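Local coordinates for signal recognition 54 kDa protein (Pyrococcus furiosus, PDB 3DM5) that belongs to the SRP54 family of signal recognition particle proteins, combining a helical bundle, a P-loop GTPase domain and a signal peptide binding domain, and holds GDP in this model, at residues 217-222 with 245-250; 127-132 with 182-187. All coordinates share one frame; numbering follows the deposited sequence.

Contact 1 of 2, residues 217-222 with 245-250; sequences ILVIDG and IVTKLD. With GDP (guanosine-5'-diphosphate), chain J.
V219 and T247 meet methyl to methyl on adjacent parallel strands of a beta-alpha-beta unit in the P-loop GTPase domain, the chain crossing over through helix 228-237. Their side chains stand roughly at right angles, V219 CG1 lying 3.7 Å from T247 CG2. The hydroxyl of T247 sits between its backbone N and carbonyl carbon (chi1 57°), which turns the methyl toward V219 and lets OG1 bond to S111 O. Two residues earlier on each strand, I217 CG2 touches the tip of I245, CD1, at 3.8 Å as the two side chains pass at a slant; this side of the sheet is covered by T116 and L120 of helix 113-125. I220 and V246 point to the other side, where I220 packs on helix 228-237. I245 N, I220 N and T247 N bond across the strands in parallel register, and G222 N to T247 O at 2.9 Å carries the pairing past the strand ends.

There T247 to D250, TKLD, take the place of the NKxD guanine-recognition motif of GTPases. The extended K248 chain runs over the purine, CG 3.5 Å from GDP C5. Its amine bonds to G110 O and makes a weak, 3.4 Å salt bridge from NZ to D221 OD2, while D221 OD1 bonds to T223 OG1. The D250 carboxylate grips the base edge with both oxygens: GDP N1 donates to OD1 at 3.0 Å and N2 to OD2 at 2.9 Å.

Contact 2 of 2, residues 127-132 with 182-187; sequences RGYKVG and GVDIII. With SO4 (sulfate ion), chain C.
Y129 and I185 pack together where two parallel strands of the P-loop GTPase domain, 131-135 and 185-189, begin side by side. Each segment enters after a helix: G128 and G182, both with positive phi, belong to Schellman motifs that end the preceding helices.

The apolar contacts start with a CH-pi interaction. I185 CD1 lies over one face of the Y129 ring, 4.0 Å from its centroid and displaced toward the rim near CG. The CB of D184 comes to the ring's edge, 3.6 Å from Y129 CD1, with the carboxylate turned 79° from the ring plane. Further along, V131 CG1 meets I187 CD1 at 3.9 Å, on the side of the sheet faced by A121 of helix 113-125. V183 CG1 covers the backbone of G132, where no side chain intervenes.

Among the polar contacts, D184 takes the place of a backbone partner at the strand entrance: K130 N points almost straight at its OD1 (3.0 Å, 177°), meeting that oxygen on the anti side. K130 O in turn receives I185 N and, weakly, D184 N. Regular parallel pairing then follows through G132 N to I185 O and I187 N to G132 O.

Electrostatic contacts lie at the periphery. R127 makes a cation-pi contact with Y123, its backbone O accepts a bond from R400 of the second subunit, and R127 NH2 donates to sulfate O4 at 3.1 Å.

Both contacts join neighbouring parallel strands of one mixed sheet in the GTPase domain, yet they hold different strand pairs, and their centres lie about 22 Å apart without touching. Strand 101-106 runs between the two pairs, and helix 113-125 packs against both. Contact 1 links strands consecutive in a beta-alpha-beta unit and lies at their C-terminal ends, where buried methyl packing gives way to charged groups that meet GDP. Contact 2 pairs strands separated in sequence by strand 157-159 and lies at their N-terminal ends; it too has an apolar core, here built round an aromatic ring, but its edge opens to solvent at K130 and G182, an aspartate side chain bonds to the backbone within it, and beside it an arginine reaches sulfate and a second subunit.

Contact 1 of 2, residues 217-222 with 245-250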
ATOM      1  N   ILE A 217       6.955  10.165 -36.328  1.00 41.23           N
ATOM      2  CA  ILE A 217       6.348   9.872 -35.029  1.00 42.59           C
ATOM      3  C   ILE A 217       7.346   9.177 -34.136  1.00 36.84           C
ATOM      4  O   ILE A 217       7.810   8.077 -34.441  1.00 33.12           O
ATOM      5  CB  ILE A 217       5.121   8.969 -35.147  1.00 42.84           C
ATOM      6  CG1 ILE A 217       4.033   9.626 -35.981  1.00 43.14           C
ATOM      7  CG2 ILE A 217       4.561   8.679 -33.788  1.00 42.99           C
ATOM      8  CD1 ILE A 217       2.847   8.712 -36.236  1.00 43.73           C
ATOM      9  N   LEU A 218       7.696   9.852 -33.045  1.00 33.57           N
ATOM     10  CA  LEU A 218       8.604   9.315 -32.042  1.00 34.94           C
ATOM     11  C   LEU A 218       7.782   8.580 -30.980  1.00 38.81           C
ATOM     12  O   LEU A 218       6.792   9.104 -30.458  1.00 34.53           O
ATOM     13  CB  LEU A 218       9.418  10.439 -31.403  1.00 31.41           C
ATOM     14  CG  LEU A 218      10.265   9.948 -30.219  1.00 43.08           C
ATOM     15  CD1 LEU A 218      11.224   8.841 -30.691  1.00 33.18           C
ATOM     16  CD2 LEU A 218      10.993  11.094 -29.517  1.00 32.23           C
ATOM     17  N   VAL A 219       8.185   7.351 -30.696  1.00 39.05           N
ATOM     18  CA  VAL A 219       7.501   6.491 -29.739  1.00 37.12           C
ATOM     19  C   VAL A 219       8.277   6.508 -28.426  1.00 35.67           C
ATOM     20  O   VAL A 219       9.417   6.092 -28.371  1.00 37.51           O
ATOM     21  CB  VAL A 219       7.389   5.067 -30.302  1.00 34.81           C
ATOM     22  CG1 VAL A 219       6.818   4.125 -29.263  1.00 42.82           C
ATOM     23  CG2 VAL A 219       6.523   5.081 -31.551  1.00 34.75           C
ATOM     24  N   ILE A 220       7.670   7.058 -27.383  1.00 40.21           N
ATOM     25  CA  ILE A 220       8.325   7.183 -26.083  1.00 40.63           C
ATOM     26  C   ILE A 220       7.685   6.256 -25.059  1.00 41.48           C
ATOM     27  O   ILE A 220       6.459   6.220 -24.908  1.00 37.24           O
ATOM     28  CB  ILE A 220       8.230   8.621 -25.520  1.00 44.04           C
ATOM     29  CG1 ILE A 220       8.737   9.640 -26.531  1.00 34.53           C
ATOM     30  CG2 ILE A 220       9.025   8.752 -24.232  1.00 43.86           C
ATOM     31  CD1 ILE A 220       8.799  11.034 -25.967  1.00 41.43           C
ATOM     32  N   ASP A 221       8.535   5.521 -24.353  1.00 44.87           N
ATOM     33  CA  ASP A 221       8.127   4.659 -23.251  1.00 37.88           C
ATOM     34  C   ASP A 221       7.763   5.530 -22.053  1.00 40.58           C
ATOM     35  O   ASP A 221       8.606   6.212 -21.479  1.00 35.39           O
ATOM     36  CB  ASP A 221       9.280   3.708 -22.939  1.00 44.11           C
ATOM     37  CG  ASP A 221       9.042   2.855 -21.718  1.00 50.07           C
ATOM     38  OD1 ASP A 221       8.185   3.215 -20.875  1.00 43.77           O
ATOM     39  OD2 ASP A 221       9.743   1.824 -21.603  1.00 51.39           O
ATOM     40  N   GLY A 222       6.488   5.516 -21.688  1.00 40.96           N
ATOM     41  CA  GLY A 222       5.996   6.413 -20.662  1.00 45.16           C
ATOM     42  C   GLY A 222       6.392   6.039 -19.244  1.00 43.31           C
ATOM     43  O   GLY A 222       6.111   6.769 -18.318  1.00 37.05           O
ATOM     44  N   ILE A 245       3.931   9.341 -29.876  1.00 37.92           N
ATOM     45  CA  ILE A 245       3.077   8.379 -29.218  1.00 38.20           C
ATOM     46  C   ILE A 245       3.765   7.953 -27.932  1.00 43.24           C
ATOM     47  O   ILE A 245       4.955   7.635 -27.924  1.00 38.56           O
ATOM     48  CB  ILE A 245       2.793   7.150 -30.080  1.00 39.31           C
ATOM     49  CG1 ILE A 245       1.883   7.545 -31.245  1.00 34.90           C
ATOM     50  CG2 ILE A 245       2.131   6.045 -29.232  1.00 34.84           C
ATOM     51  CD1 ILE A 245       1.818   6.499 -32.363  1.00 37.03           C
ATOM     52  N   VAL A 246       3.019   7.984 -26.841  1.00 37.21           N
ATOM     53  CA  VAL A 246       3.545   7.593 -25.543  1.00 42.85           C
ATOM     54  C   VAL A 246       2.998   6.226 -25.172  1.00 36.62           C
ATOM     55  O   VAL A 246       1.773   6.033 -25.140  1.00 38.49           O
ATOM     56  CB  VAL A 246       3.162   8.626 -24.479  1.00 44.22           C
ATOM     57  CG1 VAL A 246       3.671   8.199 -23.126  1.00 33.94           C
ATOM     58  CG2 VAL A 246       3.732   9.975 -24.871  1.00 35.47           C
ATOM     59  N   THR A 247       3.884   5.263 -24.928  1.00 33.59           N
ATOM     60  CA  THR A 247       3.434   3.889 -24.688  1.00 36.08           C
ATOM     61  C   THR A 247       3.446   3.525 -23.204  1.00 42.84           C
ATOM     62  O   THR A 247       3.996   4.266 -22.382  1.00 35.78           O
ATOM     63  CB  THR A 247       4.313   2.859 -25.398  1.00 35.25           C
ATOM     64  OG1 THR A 247       5.667   3.037 -24.970  1.00 40.15           O
ATOM     65  CG2 THR A 247       4.210   3.004 -26.895  1.00 41.97           C
ATOM     66  N   LYS A 248       2.847   2.373 -22.890  1.00 38.76           N
ATOM     67  CA  LYS A 248       2.949   1.766 -21.577  1.00 40.13           C
ATOM     68  C   LYS A 248       2.406   2.694 -20.493  1.00 46.22           C
ATOM     69  O   LYS A 248       3.001   2.805 -19.415  1.00 39.84           O
ATOM     70  CB  LYS A 248       4.405   1.401 -21.282  1.00 29.54           C
ATOM     71  CG  LYS A 248       5.009   0.501 -22.322  1.00 39.83           C
ATOM     72  CD  LYS A 248       6.468   0.190 -22.029  1.00 42.71           C
ATOM     73  CE  LYS A 248       7.035  -0.823 -23.039  1.00 48.91           C
ATOM     74  NZ  LYS A 248       8.510  -1.072 -22.838  1.00 50.20           N
ATOM     75  N   LEU A 249       1.302   3.382 -20.781  1.00 38.65           N
ATOM     76  CA  LEU A 249       0.686   4.215 -19.767  1.00 40.91           C
ATOM     77  C   LEU A 249      -0.097   3.344 -18.763  1.00 54.41           C
ATOM     78  O   LEU A 249      -0.350   3.740 -17.616  1.00 54.46           O
ATOM     79  CB  LEU A 249      -0.201   5.301 -20.396  1.00 44.48           C
ATOM     80  CG  LEU A 249       0.487   6.498 -21.079  1.00 37.64           C
ATOM     81  CD1 LEU A 249      -0.483   7.629 -21.174  1.00 47.40           C
ATOM     82  CD2 LEU A 249       1.700   6.959 -20.331  1.00 36.65           C
ATOM     83  N   ASP A 250      -0.450   2.143 -19.205  1.00 45.15           N
ATOM     84  CA  ASP A 250      -1.241   1.226 -18.404  1.00 51.36           C
ATOM     85  C   ASP A 250      -0.518   0.748 -17.151  1.00 60.98           C
ATOM     86  O   ASP A 250       0.523   0.096 -17.235  1.00 57.00           O
ATOM     87  CB  ASP A 250      -1.693   0.023 -19.235  1.00 53.70           C
ATOM     88  CG  ASP A 250      -0.557  -0.619 -20.011  1.00 51.79           C
ATOM     89  OD1 ASP A 250       0.197   0.116 -20.686  1.00 42.00           O
ATOM     90  OD2 ASP A 250      -0.446  -1.865 -19.962  1.00 41.54           O
TER
HETATM   91  PB  GDP J 501      10.674  -2.410 -29.355  1.00 37.55           P
HETATM   92  O1B GDP J 501      10.392  -1.288 -28.415  1.00 37.31           O
HETATM   93  O2B GDP J 501      12.136  -2.766 -29.247  1.00 42.79           O
HETATM   94  O3B GDP J 501      10.312  -1.995 -30.760  1.00 43.28           O
HETATM   95  O3A GDP J 501       9.939  -3.773 -28.901  1.00 51.18           O
HETATM   96  PA  GDP J 501       8.378  -3.995 -28.594  1.00 42.99           P
HETATM   97  O1A GDP J 501       8.053  -5.457 -28.515  1.00 49.29           O
HETATM   98  O2A GDP J 501       7.491  -3.322 -29.601  1.00 45.54           O
HETATM   99  O5' GDP J 501       8.242  -3.377 -27.116  1.00 45.02           O
HETATM  100  C5' GDP J 501       8.958  -4.039 -26.081  1.00 39.78           C
HETATM  101  C4' GDP J 501       8.015  -4.490 -24.962  1.00 46.24           C
HETATM  102  O4' GDP J 501       7.099  -3.460 -24.523  1.00 50.38           O
HETATM  103  C3' GDP J 501       7.172  -5.675 -25.400  1.00 43.99           C
HETATM  104  O3' GDP J 501       7.211  -6.592 -24.303  1.00 40.52           O
HETATM  105  C2' GDP J 501       5.786  -5.089 -25.602  1.00 42.32           C
HETATM  106  O2' GDP J 501       4.758  -5.993 -25.265  1.00 46.26           O
HETATM  107  C1' GDP J 501       5.757  -3.977 -24.584  1.00 43.73           C
HETATM  108  N9  GDP J 501       4.821  -2.888 -24.905  1.00 45.92           N
HETATM  109  C8  GDP J 501       4.786  -2.092 -25.987  1.00 45.78           C
HETATM  110  N7  GDP J 501       3.786  -1.176 -25.872  1.00 43.70           N
HETATM  111  C5  GDP J 501       3.184  -1.382 -24.685  1.00 48.62           C
HETATM  112  C6  GDP J 501       2.061  -0.795 -23.907  1.00 44.96           C
HETATM  113  O6  GDP J 501       1.396   0.182 -24.326  1.00 41.26           O
HETATM  114  N1  GDP J 501       1.774  -1.347 -22.722  1.00 48.09           N
HETATM  115  C2  GDP J 501       2.464  -2.383 -22.215  1.00 45.85           C
HETATM  116  N2  GDP J 501       2.111  -2.874 -21.008  1.00 45.68           N
HETATM  117  N3  GDP J 501       3.498  -2.962 -22.855  1.00 48.64           N
HETATM  118  C4  GDP J 501       3.881  -2.512 -24.062  1.00 49.39           C

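Contact 2 of 2, residues 127-132 with 182-187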
ATOM      1  N   ARG A 127     -10.597   1.115 -39.827  1.00 53.92           N
ATOM      2  CA  ARG A 127     -11.419   2.256 -40.221  1.00 58.37           C
ATOM      3  C   ARG A 127     -11.496   2.394 -41.737  1.00 62.85           C
ATOM      4  O   ARG A 127     -11.757   3.482 -42.266  1.00 57.70           O
ATOM      5  CB  ARG A 127     -10.925   3.551 -39.566  1.00 51.45           C
ATOM      6  CG  ARG A 127     -10.893   3.464 -38.053  1.00 54.50           C
ATOM      7  CD  ARG A 127     -10.715   4.819 -37.382  1.00 49.77           C
ATOM      8  NE  ARG A 127     -10.984   4.755 -35.949  1.00 55.01           N
ATOM      9  CZ  ARG A 127     -10.612   3.756 -35.151  1.00 52.20           C
ATOM     10  NH1 ARG A 127      -9.910   2.740 -35.616  1.00 50.58           N
ATOM     11  NH2 ARG A 127     -10.928   3.785 -33.874  1.00 61.59           N
ATOM     12  N   GLY A 128     -11.268   1.279 -42.428  1.00 54.95           N
ATOM     13  CA  GLY A 128     -11.470   1.220 -43.865  1.00 65.38           C
ATOM     14  C   GLY A 128     -10.313   1.604 -44.765  1.00 62.56           C
ATOM     15  O   GLY A 128     -10.491   1.757 -45.967  1.00 67.14           O
ATOM     16  N   TYR A 129      -9.124   1.754 -44.199  1.00 55.46           N
ATOM     17  CA  TYR A 129      -7.965   2.112 -44.994  1.00 50.59           C
ATOM     18  C   TYR A 129      -7.218   0.878 -45.451  1.00 53.51           C
ATOM     19  O   TYR A 129      -7.245  -0.166 -44.788  1.00 53.15           O
ATOM     20  CB  TYR A 129      -7.033   3.020 -44.204  1.00 48.14           C
ATOM     21  CG  TYR A 129      -7.500   4.444 -44.151  1.00 53.65           C
ATOM     22  CD1 TYR A 129      -7.363   5.276 -45.253  1.00 53.86           C
ATOM     23  CD2 TYR A 129      -8.072   4.965 -42.999  1.00 51.22           C
ATOM     24  CE1 TYR A 129      -7.790   6.590 -45.214  1.00 55.30           C
ATOM     25  CE2 TYR A 129      -8.503   6.285 -42.941  1.00 46.72           C
ATOM     26  CZ  TYR A 129      -8.362   7.087 -44.056  1.00 56.39           C
ATOM     27  OH  TYR A 129      -8.782   8.399 -44.024  1.00 59.98           O
ATOM     28  N   LYS A 130      -6.565   0.986 -46.600  1.00 49.68           N
ATOM     29  CA  LYS A 130      -5.585  -0.022 -46.975  1.00 49.55           C
ATOM     30  C   LYS A 130      -4.279   0.421 -46.364  1.00 50.77           C
ATOM     31  O   LYS A 130      -3.858   1.567 -46.551  1.00 49.31           O
ATOM     32  CB  LYS A 130      -5.420  -0.141 -48.486  1.00 51.40           C
ATOM     33  CG  LYS A 130      -6.431  -1.054 -49.149  1.00 74.84           C
ATOM     34  CD  LYS A 130      -5.822  -1.734 -50.366  1.00 73.85           C
ATOM     35  CE  LYS A 130      -4.582  -2.493 -49.952  1.00 71.42           C
ATOM     36  NZ  LYS A 130      -3.932  -3.154 -51.108  1.00 91.23           N
ATOM     37  N   VAL A 131      -3.637  -0.477 -45.628  1.00 45.26           N
ATOM     38  CA  VAL A 131      -2.395  -0.127 -44.961  1.00 39.94           C
ATOM     39  C   VAL A 131      -1.303  -1.080 -45.374  1.00 39.20           C
ATOM     40  O   VAL A 131      -1.532  -2.284 -45.500  1.00 46.66           O
ATOM     41  CB  VAL A 131      -2.539  -0.177 -43.422  1.00 44.34           C
ATOM     42  CG1 VAL A 131      -1.219   0.166 -42.752  1.00 37.44           C
ATOM     43  CG2 VAL A 131      -3.625   0.758 -42.970  1.00 39.07           C
ATOM     44  N   GLY A 132      -0.113  -0.529 -45.576  1.00 39.70           N
ATOM     45  CA  GLY A 132       1.088  -1.325 -45.683  1.00 42.29           C
ATOM     46  C   GLY A 132       2.101  -0.862 -44.653  1.00 45.56           C
ATOM     47  O   GLY A 132       2.234   0.334 -44.399  1.00 48.54           O
ATOM     48  N   GLY A 182      -1.004  -0.301 -53.913  1.00 44.18           N
ATOM     49  CA  GLY A 182      -2.239   0.463 -53.884  1.00 53.02           C
ATOM     50  C   GLY A 182      -2.704   1.024 -52.549  1.00 61.01           C
ATOM     51  O   GLY A 182      -3.867   1.420 -52.399  1.00 64.42           O
ATOM     52  N   VAL A 183      -1.803   1.094 -51.579  1.00 48.64           N
ATOM     53  CA  VAL A 183      -2.220   1.427 -50.227  1.00 55.07           C
ATOM     54  C   VAL A 183      -2.547   2.903 -50.025  1.00 53.66           C
ATOM     55  O   VAL A 183      -2.020   3.774 -50.708  1.00 58.54           O
ATOM     56  CB  VAL A 183      -1.172   0.986 -49.186  1.00 53.48           C
ATOM     57  CG1 VAL A 183      -0.999  -0.524 -49.212  1.00 43.14           C
ATOM     58  CG2 VAL A 183       0.142   1.687 -49.433  1.00 43.00           C
ATOM     59  N   ASP A 184      -3.440   3.161 -49.075  1.00 58.71           N
ATOM     60  CA  ASP A 184      -3.752   4.509 -48.626  1.00 53.15           C
ATOM     61  C   ASP A 184      -2.705   4.978 -47.615  1.00 52.64           C
ATOM     62  O   ASP A 184      -2.284   6.130 -47.625  1.00 53.00           O
ATOM     63  CB  ASP A 184      -5.117   4.521 -47.938  1.00 58.29           C
ATOM     64  CG  ASP A 184      -6.258   4.142 -48.866  1.00 65.53           C
ATOM     65  OD1 ASP A 184      -7.055   3.240 -48.496  1.00 60.17           O
ATOM     66  OD2 ASP A 184      -6.368   4.760 -49.948  1.00 64.34           O
ATOM     67  N   ILE A 185      -2.304   4.084 -46.720  1.00 48.24           N
ATOM     68  CA  ILE A 185      -1.418   4.473 -45.628  1.00 47.47           C
ATOM     69  C   ILE A 185      -0.214   3.550 -45.554  1.00 42.94           C
ATOM     70  O   ILE A 185      -0.355   2.329 -45.595  1.00 42.24           O
ATOM     71  CB  ILE A 185      -2.163   4.549 -44.250  1.00 46.52           C
ATOM     72  CG1 ILE A 185      -3.281   5.596 -44.322  1.00 44.58           C
ATOM     73  CG2 ILE A 185      -1.194   4.898 -43.115  1.00 36.81           C
ATOM     74  CD1 ILE A 185      -4.062   5.779 -43.067  1.00 44.38           C
ATOM     75  N   ILE A 186       0.971   4.145 -45.479  1.00 41.35           N
ATOM     76  CA  ILE A 186       2.183   3.376 -45.268  1.00 48.31           C
ATOM     77  C   ILE A 186       2.849   3.779 -43.948  1.00 50.89           C
ATOM     78  O   ILE A 186       3.127   4.966 -43.724  1.00 40.05           O
ATOM     79  CB  ILE A 186       3.198   3.573 -46.398  1.00 43.77           C
ATOM     80  CG1 ILE A 186       2.536   3.363 -47.755  1.00 51.06           C
ATOM     81  CG2 ILE A 186       4.360   2.614 -46.228  1.00 39.66           C
ATOM     82  CD1 ILE A 186       3.460   3.658 -48.928  1.00 47.91           C
ATOM     83  N   ILE A 187       3.094   2.787 -43.086  1.00 39.23           N
ATOM     84  CA  ILE A 187       3.785   3.012 -41.827  1.00 41.25           C
ATOM     85  C   ILE A 187       5.161   2.390 -41.893  1.00 43.91           C
ATOM     86  O   ILE A 187       5.290   1.204 -42.168  1.00 41.04           O
ATOM     87  CB  ILE A 187       3.024   2.415 -40.649  1.00 39.81           C
ATOM     88  CG1 ILE A 187       1.709   3.163 -40.479  1.00 42.92           C
ATOM     89  CG2 ILE A 187       3.861   2.543 -39.389  1.00 37.02           C
ATOM     90  CD1 ILE A 187       0.575   2.309 -40.100  1.00 40.79           C
TER
HETATM   91  S   SO4 C 444     -11.644   0.900 -32.082  1.00122.65           S
HETATM   92  O1  SO4 C 444     -12.500   0.900 -33.273  1.00101.37           O
HETATM   93  O2  SO4 C 444     -12.064   1.976 -31.188  1.00 97.98           O
HETATM   94  O3  SO4 C 444     -11.773  -0.379 -31.383  1.00106.71           O
HETATM   95  O4  SO4 C 444     -10.248   1.109 -32.480  1.00101.26           O